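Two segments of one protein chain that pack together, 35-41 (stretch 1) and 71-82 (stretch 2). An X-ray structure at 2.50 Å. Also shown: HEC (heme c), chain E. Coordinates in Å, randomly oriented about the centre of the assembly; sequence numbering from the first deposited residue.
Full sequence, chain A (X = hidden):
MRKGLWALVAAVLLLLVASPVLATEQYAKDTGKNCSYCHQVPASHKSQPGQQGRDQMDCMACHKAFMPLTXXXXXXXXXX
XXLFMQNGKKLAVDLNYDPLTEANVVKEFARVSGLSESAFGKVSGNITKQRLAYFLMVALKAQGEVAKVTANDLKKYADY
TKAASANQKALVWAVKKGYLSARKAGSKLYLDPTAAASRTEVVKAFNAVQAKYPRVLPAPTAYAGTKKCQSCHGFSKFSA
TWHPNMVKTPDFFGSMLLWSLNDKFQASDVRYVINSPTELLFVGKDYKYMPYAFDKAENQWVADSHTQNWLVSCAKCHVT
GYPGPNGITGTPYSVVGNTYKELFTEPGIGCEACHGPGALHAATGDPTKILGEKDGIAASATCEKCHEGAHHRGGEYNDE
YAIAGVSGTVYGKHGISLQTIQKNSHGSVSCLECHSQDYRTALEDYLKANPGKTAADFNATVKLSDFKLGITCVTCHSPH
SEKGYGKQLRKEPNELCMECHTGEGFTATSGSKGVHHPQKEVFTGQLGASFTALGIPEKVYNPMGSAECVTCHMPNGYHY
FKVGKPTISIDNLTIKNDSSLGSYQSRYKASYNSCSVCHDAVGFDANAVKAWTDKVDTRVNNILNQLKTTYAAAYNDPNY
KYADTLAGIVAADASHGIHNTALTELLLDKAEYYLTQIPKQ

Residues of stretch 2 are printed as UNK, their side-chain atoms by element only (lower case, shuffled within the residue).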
# COMPACT_ATOMS: atom_id res chain seq x y z
N CYS A 35 -14.02 1.98 30.00
CA CYS A 35 -14.15 1.67 28.58
C CYS A 35 -14.76 2.85 27.84
O CYS A 35 -14.29 3.24 26.77
CB CYS A 35 -15.01 0.42 28.39
SG CYS A 35 -14.59 -0.98 29.44
N SER A 36 -15.81 3.44 28.42
CA SER A 36 -16.53 4.53 27.78
C SER A 36 -15.68 5.78 27.60
O SER A 36 -16.10 6.70 26.89
CB SER A 36 -17.78 4.87 28.60
OG SER A 36 -17.43 5.51 29.81
N TYR A 37 -14.50 5.84 28.23
CA TYR A 37 -13.61 6.98 28.05
C TYR A 37 -13.02 7.00 26.64
O TYR A 37 -12.92 8.06 26.01
CB TYR A 37 -12.51 6.95 29.11
CG TYR A 37 -11.59 8.15 29.14
CD1 TYR A 37 -12.01 9.35 29.70
CD2 TYR A 37 -10.31 8.09 28.62
CE1 TYR A 37 -11.18 10.46 29.73
CE2 TYR A 37 -9.46 9.19 28.64
CZ TYR A 37 -9.90 10.37 29.21
OH TYR A 37 -9.07 11.48 29.24
N CYS A 38 -12.66 5.83 26.12
CA CYS A 38 -12.08 5.71 24.79
C CYS A 38 -13.00 5.08 23.76
O CYS A 38 -12.77 5.25 22.56
CB CYS A 38 -10.79 4.88 24.84
SG CYS A 38 -9.51 5.54 25.94
N HIS A 39 -14.03 4.35 24.19
CA HIS A 39 -14.94 3.67 23.29
C HIS A 39 -16.34 4.27 23.38
O HIS A 39 -16.78 4.67 24.46
CB HIS A 39 -15.02 2.17 23.60
CG HIS A 39 -13.74 1.44 23.38
ND1 HIS A 39 -13.36 0.94 22.15
CD2 HIS A 39 -12.74 1.12 24.24
CE1 HIS A 39 -12.18 0.35 22.26
NE2 HIS A 39 -11.79 0.44 23.52
N GLN A 40 -17.02 4.33 22.24
CA GLN A 40 -18.42 4.74 22.23
C GLN A 40 -19.30 3.59 22.71
O GLN A 40 -19.03 2.42 22.45
CB GLN A 40 -18.84 5.18 20.83
CG GLN A 40 -18.16 6.45 20.35
CD GLN A 40 -18.53 6.81 18.93
OE1 GLN A 40 -19.71 6.89 18.59
NE2 GLN A 40 -17.52 7.02 18.09
N VAL A 41 -20.36 3.95 23.42
CA VAL A 41 -21.30 2.98 23.96
C VAL A 41 -22.68 3.28 23.36
O VAL A 41 -22.96 4.43 23.02
CB VAL A 41 -21.32 3.01 25.49
CG1 VAL A 41 -19.92 2.79 26.05
CG2 VAL A 41 -21.89 4.33 25.99
N UNK A 71 -14.33 -5.91 18.45
CA UNK A 71 -13.92 -5.05 17.35
C UNK A 71 -14.35 -3.62 17.63
O UNK A 71 -15.36 -3.38 18.29
c UNK A 71 -14.51 -5.54 16.03
o UNK A 71 -14.42 -4.55 15.02
N UNK A 72 -13.58 -2.67 17.09
CA UNK A 72 -13.97 -1.27 17.13
C UNK A 72 -15.08 -0.94 16.15
O UNK A 72 -15.55 0.20 16.12
o UNK A 72 -12.03 -0.86 15.74
c UNK A 72 -12.76 -0.36 16.87
c UNK A 72 -11.86 -0.30 18.09
N UNK A 73 -15.53 -1.92 15.36
CA UNK A 73 -16.77 -1.74 14.61
C UNK A 73 -17.97 -1.76 15.54
O UNK A 73 -18.97 -1.09 15.27
c UNK A 73 -16.90 -2.82 13.54
N UNK A 74 -17.88 -2.52 16.63
CA UNK A 74 -18.92 -2.50 17.65
C UNK A 74 -18.76 -1.28 18.56
O UNK A 74 -19.74 -0.59 18.86
n UNK A 74 -19.54 -7.03 18.96
c UNK A 74 -18.88 -3.78 18.48
c UNK A 74 -18.54 -6.27 18.53
o UNK A 74 -17.36 -6.49 18.83
c UNK A 74 -18.92 -5.07 17.68
N UNK A 75 -17.54 -1.03 19.02
CA UNK A 75 -17.27 0.05 19.96
C UNK A 75 -16.26 1.01 19.33
O UNK A 75 -15.06 0.95 19.65
c UNK A 75 -16.78 -0.50 21.31
c UNK A 75 -15.77 -1.63 21.10
c UNK A 75 -17.96 -0.99 22.12
c UNK A 75 -15.03 -2.01 22.37
N UNK A 76 -16.69 1.92 18.45
CA UNK A 76 -15.75 2.86 17.84
C UNK A 76 -15.16 3.81 18.88
O UNK A 76 -15.72 4.02 19.96
c UNK A 76 -16.60 3.61 16.81
c UNK A 76 -18.07 2.16 18.02
c UNK A 76 -17.87 2.79 16.67
N UNK A 77 -14.03 4.40 18.52
CA UNK A 77 -13.29 5.23 19.47
C UNK A 77 -13.95 6.59 19.64
O UNK A 77 -14.50 7.16 18.70
c UNK A 77 -9.68 4.45 18.19
c UNK A 77 -10.84 3.42 20.15
c UNK A 77 -11.85 5.41 19.00
c UNK A 77 -11.03 4.13 18.82
N UNK A 78 -13.90 7.09 20.87
CA UNK A 78 -14.22 8.48 21.14
C UNK A 78 -13.05 9.37 20.71
O UNK A 78 -12.01 8.88 20.26
c UNK A 78 -14.53 8.69 22.62
o UNK A 78 -13.37 8.39 23.40
c UNK A 78 -15.67 7.78 23.06
N UNK A 79 -13.22 10.69 20.85
CA UNK A 79 -12.10 11.59 20.60
C UNK A 79 -10.92 11.24 21.48
O UNK A 79 -9.76 11.22 21.04
c UNK A 79 -12.52 13.04 20.83
o UNK A 79 -12.78 15.71 21.67
o UNK A 79 -11.20 16.37 20.28
c UNK A 79 -11.82 15.47 20.90
c UNK A 79 -11.38 14.03 20.68
N UNK A 80 -11.20 10.94 22.75
CA UNK A 80 -10.13 10.58 23.69
C UNK A 80 -9.43 9.30 23.25
O UNK A 80 -8.21 9.17 23.40
c UNK A 80 -10.69 10.44 25.10
n UNK A 80 -8.10 14.70 26.37
c UNK A 80 -11.14 11.76 25.71
n UNK A 80 -10.28 14.05 26.08
c UNK A 80 -9.95 12.63 26.06
n UNK A 80 -9.75 16.28 26.21
c UNK A 80 -9.38 15.01 26.23
N UNK A 81 -10.19 8.34 22.72
CA UNK A 81 -9.56 7.12 22.22
C UNK A 81 -8.69 7.36 21.01
O UNK A 81 -7.58 6.82 20.90
N UNK A 82 -9.17 8.20 20.08
CA UNK A 82 -8.38 8.59 18.92
C UNK A 82 -7.08 9.25 19.37
O UNK A 82 -5.98 8.84 18.96
c UNK A 82 -9.19 9.53 18.02
c UNK A 82 -8.29 10.19 17.00
c UNK A 82 -10.32 8.78 17.33
FE HEC E . -10.33 -0.62 24.16
CHA HEC E . -9.48 -1.76 21.02
CHB HEC E . -12.41 -3.31 24.55
CHC HEC E . -11.00 0.40 27.38
CHD HEC E . -8.50 2.28 23.65
NA HEC E . -10.84 -2.23 23.01
C1A HEC E . -10.40 -2.49 21.73
C2A HEC E . -11.07 -3.68 21.25
C3A HEC E . -11.89 -4.10 22.23
C4A HEC E . -11.76 -3.20 23.35
CMA HEC E . -12.82 -5.33 22.18
CAA HEC E . -10.87 -4.30 19.85
CBA HEC E . -10.22 -5.68 19.96
CGA HEC E . -8.74 -5.55 20.19
O1A HEC E . -8.17 -6.40 20.92
O2A HEC E . -8.12 -4.59 19.66
NB HEC E . -11.49 -1.32 25.68
C1B HEC E . -12.24 -2.48 25.64
C2B HEC E . -12.83 -2.67 26.95
C3B HEC E . -12.46 -1.64 27.73
C4B HEC E . -11.59 -0.77 26.95
CMB HEC E . -13.77 -3.85 27.30
CAB HEC E . -12.84 -1.40 29.21
CBB HEC E . -12.32 -2.52 30.13
NC HEC E . -9.87 1.03 25.28
C1C HEC E . -10.22 1.23 26.60
C2C HEC E . -9.63 2.48 27.05
C3C HEC E . -8.89 2.99 26.04
C4C HEC E . -9.06 2.09 24.90
CMC HEC E . -9.74 3.03 28.50
CAC HEC E . -8.07 4.31 25.99
CBC HEC E . -6.97 4.39 27.08
ND HEC E . -9.17 0.14 22.58
C1D HEC E . -8.51 1.37 22.61
C2D HEC E . -7.80 1.54 21.36
C3D HEC E . -8.11 0.28 20.55
C4D HEC E . -8.96 -0.53 21.38
CMD HEC E . -6.92 2.73 20.94
CAD HEC E . -7.61 -0.09 19.14
CBD HEC E . -6.26 -0.78 19.32
CGD HEC E . -5.72 -1.25 17.99
O1D HEC E . -6.50 -1.83 17.19
O2D HEC E . -4.50 -1.06 17.75
O HOH W 1 -6.95 12.28 27.22
O HOH W 2 -20.82 1.19 20.66

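Position 71 carries one carbon and then one oxygen and stays clear of stretch 1; this is Ser71. At 72 a single carbon bears one oxygen and one carbon, the β-branched pattern of Thr72, whose CG2 lies 4.2 Å from His39 CE1, near the edge of the imidazole. Position 73 has a lone carbon, out of reach of stretch 1, and is Ala73; its N donates to Ser71 OG (2.9 Å). Three carbons at 74, the third carrying an oxygen and a nitrogen, describe an amide, Gln74. Its backbone O is joined to Gln40 O through a water that donates to both.

Position 75 has four carbons forked at the first, one arm two carbons long, and the end of that arm lies over a face of the His39 ring. This is Ile75, with CD1 3.7 Å from the ring centroid and 3.6 Å from HEC C4A. At 76 three carbons close a ring onto the backbone nitrogen, which identifies Pro76; its CB lies 3.8 Å from Gln40 NE2. Position 77 has four carbons forked at the second, hence Leu77. Its CA-to-CB bond points away overall, yet CD2 comes within 4.0 Å of His39 CE1 and 3.8 Å of HEC C2D.

At 78 one carbon again bears an oxygen and a carbon, and the oxygen meets Tyr37 O. This is Thr78: OG1 donates to Tyr37 O (2.7 Å) and accepts from the backbone N of position 81 (3.3 Å), capping the helix that follows. Position 79 has three carbons, the third carrying two oxygens, a carboxylate; its CA-to-CB bond points away from stretch 1, and the side chain makes no contact there: Glu79. Position 80 shows three carbons, a nitrogen, and a carbon with two more nitrogens, the guanidinium of Arg80. Its CB lies over the Tyr37 ring, 4.2 Å from the centroid, and a water bridges NH1 to Tyr37 OH. No side-chain atoms appear at 81, so it is Gly81; its CA sits 3.7 Å from Cys38 CB, and an ideal CB would fall 2.4 Å from Cys38 O, a clash. One carbon carrying two carbons at 82 is Val82, which makes no contact.

The contact rests on a single β-bridge between His39 and Leu77, flanked by Thr78 N to Cys38 O (2.7 Å) and Gln40 N to Pro76 O (2.6 Å). Gln40 NE2 adds a bond to Leu77 O (3.1 Å). While His39 NE2 binds HEC FE at 1.9 Å, His39 ND1 donates to Ile75 O (3.0 Å), so stretch 2 holds the heme ligand by its other ring nitrogen.

Stretch 2 (71-82) STAQIPLTERGV
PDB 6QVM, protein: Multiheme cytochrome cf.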